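Local coordinates for CPXV203 protein (Cowpox virus, PDB 4HKJ) that probably helps cowpox virus evade T cells by binding MHC class I molecules and holding them back from the surface of the infected cell, at residues G52-C61 against C100-D111; R6-T14 against M151-T159. All coordinates share one frame; numbering follows the deposited sequence.

Contact 1: residues G52-C61 against C100-D111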
loop_
_atom_site.group_PDB
_atom_site.type_symbol
_atom_site.label_atom_id
_atom_site.label_comp_id
_atom_site.label_asym_id
_atom_site.label_seq_id
_atom_site.Cartn_x
_atom_site.Cartn_y
_atom_site.Cartn_z
ATOM N N GLY D 52 -20.639 4.714 11.253
ATOM C CA GLY D 52 -20.176 4.802 12.626
ATOM C C GLY D 52 -19.347 6.037 12.915
ATOM O O GLY D 52 -18.931 6.260 14.051
ATOM N N TYR D 53 -19.104 6.844 11.889
ATOM C CA TYR D 53 -18.311 8.054 12.054
ATOM C C TYR D 53 -19.023 9.270 11.484
ATOM O O TYR D 53 -19.840 9.155 10.569
ATOM C CB TYR D 53 -16.952 7.910 11.367
ATOM C CG TYR D 53 -16.221 6.625 11.680
ATOM C CD1 TYR D 53 -15.861 6.308 12.981
ATOM C CD2 TYR D 53 -15.871 5.741 10.667
ATOM C CE1 TYR D 53 -15.188 5.135 13.270
ATOM C CE2 TYR D 53 -15.196 4.568 10.944
ATOM C CZ TYR D 53 -14.857 4.271 12.248
ATOM O OH TYR D 53 -14.186 3.105 12.528
ATOM N N ARG D 54 -18.714 10.437 12.036
ATOM C CA ARG D 54 -19.118 11.691 11.421
ATOM C C ARG D 54 -17.876 12.534 11.141
ATOM O O ARG D 54 -17.050 12.759 12.025
ATOM C CB ARG D 54 -20.152 12.438 12.270
ATOM C CG ARG D 54 -19.672 12.927 13.621
ATOM C CD ARG D 54 -20.777 13.705 14.321
ATOM N NE ARG D 54 -21.410 14.661 13.415
ATOM C CZ ARG D 54 -22.387 15.492 13.762
ATOM N NH1 ARG D 54 -22.852 15.494 15.005
ATOM N NH2 ARG D 54 -22.900 16.323 12.864
ATOM N N VAL D 55 -17.734 12.970 9.896
ATOM C CA VAL D 55 -16.501 13.609 9.456
ATOM C C VAL D 55 -16.725 15.052 9.015
ATOM O O VAL D 55 -17.640 15.341 8.246
ATOM C CB VAL D 55 -15.848 12.812 8.309
ATOM C CG1 VAL D 55 -14.546 13.462 7.877
ATOM C CG2 VAL D 55 -15.614 11.370 8.735
ATOM N N VAL D 56 -15.881 15.949 9.514
ATOM C CA VAL D 56 -15.950 17.359 9.157
ATOM C C VAL D 56 -14.750 17.745 8.299
ATOM O O VAL D 56 -13.606 17.448 8.648
ATOM C CB VAL D 56 -15.976 18.250 10.415
ATOM C CG1 VAL D 56 -16.062 19.714 10.025
ATOM C CG2 VAL D 56 -17.140 17.868 11.316
ATOM N N VAL D 57 -15.014 18.402 7.174
ATOM C CA VAL D 57 -13.949 18.830 6.271
ATOM C C VAL D 57 -13.985 20.342 6.048
ATOM O O VAL D 57 -14.973 20.882 5.553
ATOM C CB VAL D 57 -14.045 18.117 4.908
ATOM C CG1 VAL D 57 -12.913 18.561 3.998
ATOM C CG2 VAL D 57 -14.022 16.610 5.095
ATOM N N HIS D 58 -12.903 21.020 6.417
ATOM C CA HIS D 58 -12.819 22.469 6.265
ATOM C C HIS D 58 -11.710 22.886 5.308
ATOM O O HIS D 58 -10.882 22.071 4.901
ATOM C CB HIS D 58 -12.583 23.143 7.618
ATOM C CG HIS D 58 -13.784 23.155 8.510
ATOM N ND1 HIS D 58 -14.922 23.874 8.216
ATOM C CD2 HIS D 58 -14.019 22.548 9.698
ATOM C CE1 HIS D 58 -15.810 23.703 9.179
ATOM N NE2 HIS D 58 -15.286 22.903 10.091
ATOM N N ASP D 59 -11.711 24.166 4.949
ATOM C CA ASP D 59 -10.600 24.768 4.225
ATOM C C ASP D 59 -10.121 26.008 4.975
ATOM O O ASP D 59 -10.794 26.477 5.894
ATOM C CB ASP D 59 -10.986 25.104 2.779
ATOM C CG ASP D 59 -12.238 25.970 2.677
ATOM O OD1 ASP D 59 -12.598 26.651 3.661
ATOM O OD2 ASP D 59 -12.861 25.974 1.593
ATOM N N GLN D 60 -8.969 26.542 4.587
ATOM C CA GLN D 60 -8.415 27.710 5.268
ATOM C C GLN D 60 -8.973 29.025 4.728
ATOM O O GLN D 60 -8.361 30.082 4.891
ATOM C CB GLN D 60 -6.885 27.705 5.202
ATOM C CG GLN D 60 -6.234 26.628 6.059
ATOM C CD GLN D 60 -4.721 26.722 6.073
ATOM O OE1 GLN D 60 -4.137 27.627 5.477
ATOM N NE2 GLN D 60 -4.076 25.783 6.756
ATOM N N CYS D 61 -10.139 28.955 4.094
ATOM C CA CYS D 61 -10.794 30.143 3.558
ATOM C C CYS D 61 -11.810 30.720 4.537
ATOM O O CYS D 61 -12.653 29.999 5.069
ATOM C CB CYS D 61 -11.491 29.826 2.233
ATOM S SG CYS D 61 -10.382 29.495 0.851
ATOM N N CYS D 100 -5.977 29.091 -0.282
ATOM C CA CYS D 100 -6.670 28.712 0.945
ATOM C C CYS D 100 -7.647 27.559 0.725
ATOM O O CYS D 100 -7.872 26.745 1.620
ATOM C CB CYS D 100 -7.413 29.913 1.528
ATOM S SG CYS D 100 -8.709 30.570 0.453
ATOM N N SER D 101 -8.228 27.496 -0.470
ATOM C CA SER D 101 -9.173 26.439 -0.802
ATOM C C SER D 101 -8.458 25.122 -1.086
ATOM O O SER D 101 -9.099 24.084 -1.257
ATOM C CB SER D 101 -10.035 26.845 -1.998
ATOM O OG SER D 101 -10.819 27.985 -1.699
ATOM N N LYS D 102 -7.130 25.165 -1.137
ATOM C CA LYS D 102 -6.340 23.966 -1.397
ATOM C C LYS D 102 -5.668 23.433 -0.134
ATOM O O LYS D 102 -4.885 22.485 -0.186
ATOM C CB LYS D 102 -5.309 24.226 -2.498
ATOM C CG LYS D 102 -5.935 24.509 -3.855
ATOM C CD LYS D 102 -4.885 24.724 -4.933
ATOM C CE LYS D 102 -4.095 26.002 -4.699
ATOM N NZ LYS D 102 -3.120 26.247 -5.796
ATOM N N HIS D 103 -5.981 24.050 1.001
ATOM C CA HIS D 103 -5.550 23.536 2.294
ATOM C C HIS D 103 -6.732 22.888 3.002
ATOM O O HIS D 103 -7.647 23.573 3.459
ATOM C CB HIS D 103 -4.948 24.647 3.155
ATOM C CG HIS D 103 -3.524 24.960 2.824
ATOM N ND1 HIS D 103 -3.162 25.731 1.741
ATOM C CD2 HIS D 103 -2.368 24.597 3.429
ATOM C CE1 HIS D 103 -1.847 25.834 1.696
ATOM N NE2 HIS D 103 -1.340 25.155 2.710
ATOM N N ILE D 104 -6.703 21.562 3.084
ATOM C CA ILE D 104 -7.827 20.795 3.608
ATOM C C ILE D 104 -7.584 20.299 5.031
ATOM O O ILE D 104 -6.546 19.706 5.322
ATOM C CB ILE D 104 -8.134 19.584 2.705
ATOM C CG1 ILE D 104 -8.391 20.036 1.267
ATOM C CG2 ILE D 104 -9.318 18.799 3.243
ATOM C CD1 ILE D 104 -9.555 20.989 1.123
ATOM N N LEU D 105 -8.550 20.544 5.911
ATOM C CA LEU D 105 -8.505 20.017 7.269
ATOM C C LEU D 105 -9.670 19.062 7.509
ATOM O O LEU D 105 -10.833 19.464 7.471
ATOM C CB LEU D 105 -8.539 21.148 8.296
ATOM C CG LEU D 105 -8.739 20.698 9.748
ATOM C CD1 LEU D 105 -7.584 19.821 10.213
ATOM C CD2 LEU D 105 -8.919 21.897 10.666
ATOM N N ILE D 106 -9.350 17.796 7.755
ATOM C CA ILE D 106 -10.370 16.772 7.940
ATOM C C ILE D 106 -10.378 16.230 9.368
ATOM O O ILE D 106 -9.357 15.765 9.873
ATOM C CB ILE D 106 -10.182 15.618 6.938
ATOM C CG1 ILE D 106 -10.364 16.133 5.509
ATOM C CG2 ILE D 106 -11.160 14.494 7.225
ATOM C CD1 ILE D 106 -10.207 15.073 4.440
ATOM N N SER D 107 -11.539 16.299 10.014
ATOM C CA SER D 107 -11.687 15.817 11.382
ATOM C C SER D 107 -12.628 14.619 11.429
ATOM O O SER D 107 -13.783 14.710 11.008
ATOM C CB SER D 107 -12.210 16.933 12.287
ATOM O OG SER D 107 -11.452 18.119 12.125
ATOM N N VAL D 108 -12.133 13.496 11.942
ATOM C CA VAL D 108 -12.926 12.271 11.998
ATOM C C VAL D 108 -13.334 11.907 13.424
ATOM O O VAL D 108 -12.506 11.489 14.233
ATOM C CB VAL D 108 -12.179 11.083 11.368
ATOM C CG1 VAL D 108 -13.053 9.840 11.398
ATOM C CG2 VAL D 108 -11.767 11.411 9.943
ATOM N N TYR D 109 -14.620 12.066 13.720
ATOM C CA TYR D 109 -15.163 11.707 15.022
ATOM C C TYR D 109 -15.966 10.419 14.908
ATOM O O TYR D 109 -16.466 10.088 13.833
ATOM C CB TYR D 109 -16.055 12.828 15.554
ATOM C CG TYR D 109 -15.408 14.193 15.523
ATOM C CD1 TYR D 109 -14.636 14.641 16.585
ATOM C CD2 TYR D 109 -15.571 15.036 14.430
ATOM C CE1 TYR D 109 -14.041 15.890 16.560
ATOM C CE2 TYR D 109 -14.983 16.284 14.397
ATOM C CZ TYR D 109 -14.218 16.706 15.463
ATOM O OH TYR D 109 -13.632 17.948 15.428
ATOM N N CYS D 110 -16.090 9.694 16.017
ATOM C CA CYS D 110 -16.864 8.456 16.031
ATOM C C CYS D 110 -18.226 8.642 16.698
ATOM O O CYS D 110 -18.331 9.255 17.760
ATOM C CB CYS D 110 -16.078 7.327 16.705
ATOM S SG CYS D 110 -15.115 7.817 18.155
ATOM N N ASP D 111 -19.264 8.107 16.060
ATOM C CA ASP D 111 -20.634 8.239 16.546
ATOM C C ASP D 111 -21.145 6.959 17.197
ATOM O O ASP D 111 -21.849 7.002 18.205
ATOM C CB ASP D 111 -21.569 8.634 15.399
ATOM C CG ASP D 111 -21.648 10.133 15.202
ATOM O OD1 ASP D 111 -20.790 10.847 15.758
ATOM O OD2 ASP D 111 -22.567 10.597 14.492
#

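Contact 2: residues R6-T14 against M151-T159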
loop_
_atom_site.group_PDB
_atom_site.type_symbol
_atom_site.label_atom_id
_atom_site.label_comp_id
_atom_site.label_asym_id
_atom_site.label_seq_id
_atom_site.Cartn_x
_atom_site.Cartn_y
_atom_site.Cartn_z
ATOM N N ARG D 6 -0.855 14.787 -28.780
ATOM C CA ARG D 6 -1.090 14.353 -27.408
ATOM C C ARG D 6 -2.574 14.144 -27.129
ATOM O O ARG D 6 -3.094 13.038 -27.276
ATOM C CB ARG D 6 -0.517 15.370 -26.420
ATOM C CG ARG D 6 0.987 15.554 -26.516
ATOM C CD ARG D 6 1.473 16.591 -25.517
ATOM N NE ARG D 6 0.919 17.915 -25.791
ATOM C CZ ARG D 6 1.550 18.859 -26.481
ATOM N NH1 ARG D 6 2.762 18.629 -26.967
ATOM N NH2 ARG D 6 0.970 20.035 -26.684
ATOM N N CYS D 7 -3.249 15.214 -26.724
ATOM C CA CYS D 7 -4.665 15.141 -26.385
ATOM C C CYS D 7 -5.386 16.452 -26.679
ATOM O O CYS D 7 -4.757 17.458 -27.005
ATOM C CB CYS D 7 -4.841 14.753 -24.915
ATOM S SG CYS D 7 -3.901 15.767 -23.753
ATOM N N GLU D 8 -6.710 16.432 -26.558
ATOM C CA GLU D 8 -7.536 17.588 -26.894
ATOM C C GLU D 8 -7.348 18.748 -25.918
ATOM O O GLU D 8 -6.761 18.587 -24.847
ATOM C CB GLU D 8 -9.012 17.187 -26.948
ATOM C CG GLU D 8 -9.306 15.986 -27.836
ATOM C CD GLU D 8 -9.161 16.293 -29.314
ATOM O OE1 GLU D 8 -9.169 17.486 -29.682
ATOM O OE2 GLU D 8 -9.041 15.337 -30.109
ATOM N N LYS D 9 -7.858 19.915 -26.302
ATOM C CA LYS D 9 -7.804 21.111 -25.471
ATOM C C LYS D 9 -8.633 20.930 -24.207
ATOM O O LYS D 9 -8.255 21.390 -23.128
ATOM C CB LYS D 9 -8.328 22.312 -26.259
ATOM C CG LYS D 9 -8.368 23.617 -25.479
ATOM C CD LYS D 9 -9.145 24.679 -26.242
ATOM C CE LYS D 9 -8.632 24.823 -27.667
ATOM N NZ LYS D 9 -9.479 25.746 -28.471
HETATM N N MSE D 10 -9.769 20.256 -24.354
HETATM C CA MSE D 10 -10.692 20.028 -23.249
HETATM C C MSE D 10 -10.077 19.134 -22.174
HETATM O O MSE D 10 -10.315 19.329 -20.981
HETATM C CB MSE D 10 -11.992 19.409 -23.775
HETATM C CG MSE D 10 -13.032 19.120 -22.705
HETATM SE SE MSE D 10 -14.676 18.358 -23.430
HETATM C CE MSE D 10 -15.218 19.832 -24.584
ATOM N N GLU D 11 -9.281 18.161 -22.606
ATOM C CA GLU D 11 -8.659 17.206 -21.692
ATOM C C GLU D 11 -7.593 17.860 -20.818
ATOM O O GLU D 11 -7.432 17.504 -19.651
ATOM C CB GLU D 11 -8.050 16.041 -22.475
ATOM C CG GLU D 11 -9.034 15.311 -23.371
ATOM C CD GLU D 11 -8.400 14.145 -24.104
ATOM O OE1 GLU D 11 -7.674 13.359 -23.459
ATOM O OE2 GLU D 11 -8.623 14.019 -25.327
ATOM N N GLU D 12 -6.867 18.817 -21.386
ATOM C CA GLU D 12 -5.802 19.500 -20.661
ATOM C C GLU D 12 -6.349 20.531 -19.677
ATOM O O GLU D 12 -5.615 21.045 -18.834
ATOM C CB GLU D 12 -4.828 20.169 -21.633
ATOM C CG GLU D 12 -4.081 19.200 -22.537
ATOM C CD GLU D 12 -3.099 19.900 -23.457
ATOM O OE1 GLU D 12 -2.879 21.118 -23.280
ATOM O OE2 GLU D 12 -2.550 19.234 -24.360
ATOM N N GLU D 13 -7.642 20.828 -19.786
ATOM C CA GLU D 13 -8.267 21.842 -18.941
ATOM C C GLU D 13 -9.225 21.243 -17.911
ATOM O O GLU D 13 -9.597 21.906 -16.942
ATOM C CB GLU D 13 -8.997 22.884 -19.797
ATOM C CG GLU D 13 -8.091 23.665 -20.742
ATOM C CD GLU D 13 -8.805 24.829 -21.407
ATOM O OE1 GLU D 13 -9.947 25.138 -21.004
ATOM O OE2 GLU D 13 -8.225 25.437 -22.332
ATOM N N THR D 14 -9.623 19.992 -18.122
ATOM C CA THR D 14 -10.528 19.317 -17.198
ATOM C C THR D 14 -9.752 18.687 -16.049
ATOM O O THR D 14 -9.103 17.658 -16.224
ATOM C CB THR D 14 -11.340 18.215 -17.904
ATOM O OG1 THR D 14 -12.004 18.760 -19.052
ATOM C CG2 THR D 14 -12.374 17.623 -16.957
HETATM N N MSE D 151 -5.305 15.586 -11.005
HETATM C CA MSE D 151 -4.680 15.826 -12.302
HETATM C C MSE D 151 -5.723 15.942 -13.405
HETATM O O MSE D 151 -6.894 15.633 -13.196
HETATM C CB MSE D 151 -3.694 14.706 -12.633
HETATM C CG MSE D 151 -4.297 13.314 -12.564
HETATM SE SE MSE D 151 -2.975 11.903 -12.812
HETATM C CE MSE D 151 -4.104 10.363 -12.412
ATOM N N ASN D 152 -5.293 16.390 -14.580
ATOM C CA ASN D 152 -6.202 16.533 -15.712
ATOM C C ASN D 152 -6.366 15.242 -16.511
ATOM O O ASN D 152 -5.626 14.279 -16.309
ATOM C CB ASN D 152 -5.777 17.692 -16.621
ATOM C CG ASN D 152 -4.321 17.606 -17.039
ATOM O OD1 ASN D 152 -3.730 16.528 -17.064
ATOM N ND2 ASN D 152 -3.737 18.750 -17.376
ATOM N N GLU D 153 -7.340 15.232 -17.416
ATOM C CA GLU D 153 -7.668 14.032 -18.181
ATOM C C GLU D 153 -6.556 13.605 -19.137
ATOM O O GLU D 153 -6.456 12.433 -19.493
ATOM C CB GLU D 153 -8.976 14.225 -18.950
ATOM C CG GLU D 153 -10.217 14.176 -18.075
ATOM C CD GLU D 153 -10.408 12.823 -17.419
ATOM O OE1 GLU D 153 -10.737 11.856 -18.137
ATOM O OE2 GLU D 153 -10.225 12.728 -16.189
ATOM N N CYS D 154 -5.726 14.558 -19.547
ATOM C CA CYS D 154 -4.616 14.258 -20.443
ATOM C C CYS D 154 -3.549 13.433 -19.733
ATOM O O CYS D 154 -3.162 12.364 -20.204
ATOM C CB CYS D 154 -4.003 15.547 -20.991
ATOM S SG CYS D 154 -2.684 15.284 -22.198
ATOM N N GLU D 155 -3.078 13.940 -18.597
ATOM C CA GLU D 155 -2.035 13.270 -17.828
ATOM C C GLU D 155 -2.512 11.943 -17.243
ATOM O O GLU D 155 -1.729 11.005 -17.100
ATOM C CB GLU D 155 -1.516 14.184 -16.717
ATOM C CG GLU D 155 -0.655 15.333 -17.215
ATOM C CD GLU D 155 -0.237 16.272 -16.102
ATOM O OE1 GLU D 155 -0.806 16.170 -14.996
ATOM O OE2 GLU D 155 0.661 17.110 -16.332
ATOM N N ARG D 156 -3.796 11.874 -16.907
ATOM C CA ARG D 156 -4.380 10.645 -16.380
ATOM C C ARG D 156 -4.383 9.562 -17.455
ATOM O O ARG D 156 -4.139 8.388 -17.173
ATOM C CB ARG D 156 -5.806 10.896 -15.881
ATOM C CG ARG D 156 -6.464 9.684 -15.237
ATOM C CD ARG D 156 -7.944 9.920 -14.976
ATOM N NE ARG D 156 -8.680 10.187 -16.209
ATOM C CZ ARG D 156 -9.174 9.243 -17.006
ATOM N NH1 ARG D 156 -9.010 7.963 -16.704
ATOM N NH2 ARG D 156 -9.830 9.582 -18.107
ATOM N N LYS D 157 -4.655 9.972 -18.689
ATOM C CA LYS D 157 -4.677 9.060 -19.825
ATOM C C LYS D 157 -3.269 8.585 -20.180
ATOM O O LYS D 157 -3.086 7.475 -20.678
ATOM C CB LYS D 157 -5.323 9.741 -21.036
ATOM C CG LYS D 157 -5.464 8.855 -22.262
ATOM C CD LYS D 157 -6.118 9.603 -23.414
ATOM C CE LYS D 157 -5.326 10.844 -23.790
ATOM N NZ LYS D 157 -5.936 11.565 -24.941
ATOM N N LEU D 158 -2.278 9.429 -19.917
ATOM C CA LEU D 158 -0.898 9.122 -20.280
ATOM C C LEU D 158 -0.130 8.401 -19.177
ATOM O O LEU D 158 0.982 7.923 -19.397
ATOM C CB LEU D 158 -0.156 10.392 -20.704
ATOM C CG LEU D 158 -0.528 10.931 -22.089
ATOM C CD1 LEU D 158 0.318 12.144 -22.448
ATOM C CD2 LEU D 158 -0.375 9.836 -23.134
ATOM N N THR D 159 -0.726 8.319 -17.991
ATOM C CA THR D 159 -0.099 7.633 -16.865
ATOM C C THR D 159 -1.047 6.621 -16.222
ATOM O O THR D 159 -1.043 6.443 -15.004
ATOM C CB THR D 159 0.385 8.628 -15.787
ATOM O OG1 THR D 159 -0.730 9.371 -15.278
ATOM C CG2 THR D 159 1.416 9.593 -16.363
#

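Contact 1: residues G52-C61 against C100-D111
Val55 and Val57 pack against Ile104, Ile106 and Val108 across two neighbouring antiparallel strands. Val57 lies alongside Ile106, its CG2 3.7 Å from Ile106 CG1, while its other methyl, CG1, slants across to CG2 of Ile104. Val55 repeats the pattern, setting CG1 3.6 Å from Ile106 CG2 and running side by side with Val108. In both valines CG1 stands opposite the backbone N (chi1 -179°), which turns this methyl to the isoleucine obliquely across. Branched, apolar residues suit this face because it is buried under strands of the other sheet. Tyr53 closes the row, turning its ring edge to Cys110 CA. On the other face, which is less buried, Val56 CG2 meets the edge of the Tyr109 ring 4.1 Å from CE2. Arg54 leans CG and CD on Asp111 OD1, just past the strand; their charged ends are near but beyond salt-bridge distance, with no N-H aimed at the carboxylate.

Six main-chain bonds hold the register, in pairs between Arg54 and Tyr109, Val56 and Ser107, and His58 and Leu105; Val56 O takes Ser107 N at 2.7 Å. Where the strands end, Gln60 OE1 lies over one face of the His103 imidazole, amide and ring planes 20° apart, and the Cys61 SG–Cys100 SG disulfide (2.0 Å, chi3 82°) joins the loop after one strand to the 3-10 turn before the other.

Further out, His58 ND1 is hydrogen-bonded to Gly44 O. Ile23, Ile84 and Phe86, from strands 15-25 and 81-88, cover the valine-isoleucine face. Two sheets packed through such a core form a beta-sandwich, consistent with the poxvirus T4 family and its VCCI clan.

Contact 2: residues R6-T14 against M151-T159
The Glu11 carboxylate and the Lys157 ammonium join across this contact: OE1 offers its syn lone pair to NZ, 2.9 Å away, in a salt bridge whose side chains cross at about a right angle. A second flat group, the Asn152 amide, forms the motif here, a helix N-cap met from outside by the end of another short helix: OD1 accepts Glu155 N at 3.1 Å, while ND2 gives a weak bond to Glu12 O. The other Glu11 oxygen, OE2, faces back along its own segment and takes a weak bond from Glu8 N. Beside the contact, the Arg6 guanidinium has Glu12 OE2 at its edge and in its plane, a long ion pair.

Asn152 caps helix 153-158; with CG between the backbone N and the carbonyl carbon (chi1 52°), OD1 comes round to the helix's first turn, a place asparagine suits because its short amide can stand in for a missing carbonyl. Helix 9-13, weakly bonded itself, runs at 93° to this helix and turns carbonyls toward its amino end. Glu153 N bonds to Thr14 O at 3.2 Å, nearly in line with the C=O bond, and more weakly to Glu11 O, which also takes a weak bond from Cys154 N. Thr14 is steadied in turn by OG1 donating to Met10 O (selenomethionine), which Glu13 N reaches from the opposite face.

Helix 153-158 also approaches a chain of another protein through Glu155 and Leu158. Near the chain's start the joint is covalent: Cys7 SG bonds to Cys154 SG at 2.0 Å with chi3 -98°, and Lys157 NZ sits 3.4 Å from Cys7 CB.

How the contacts relate
Contact 1 belongs to the body of the fold and contact 2 to its surface; their centres lie about 29 Å apart, on opposite sides of the chain's centre, and they do not touch. Contact 1 joins two strands of one sheet through regular main-chain bonds and apolar branches. Contact 2 joins a weakly bonded amino-terminal helix to the junction of strand 141-152 and helix 153-158 through charges, a capping amide and several weak bonds. Each carries a disulfide, with chi3 of opposite sign, but one links the turns just beyond the paired strands and the other fastens the amino-terminal segment. Strand 15-25 connects them: it follows directly after residues 6-14, and its side chains help cover the buried face of contact 1.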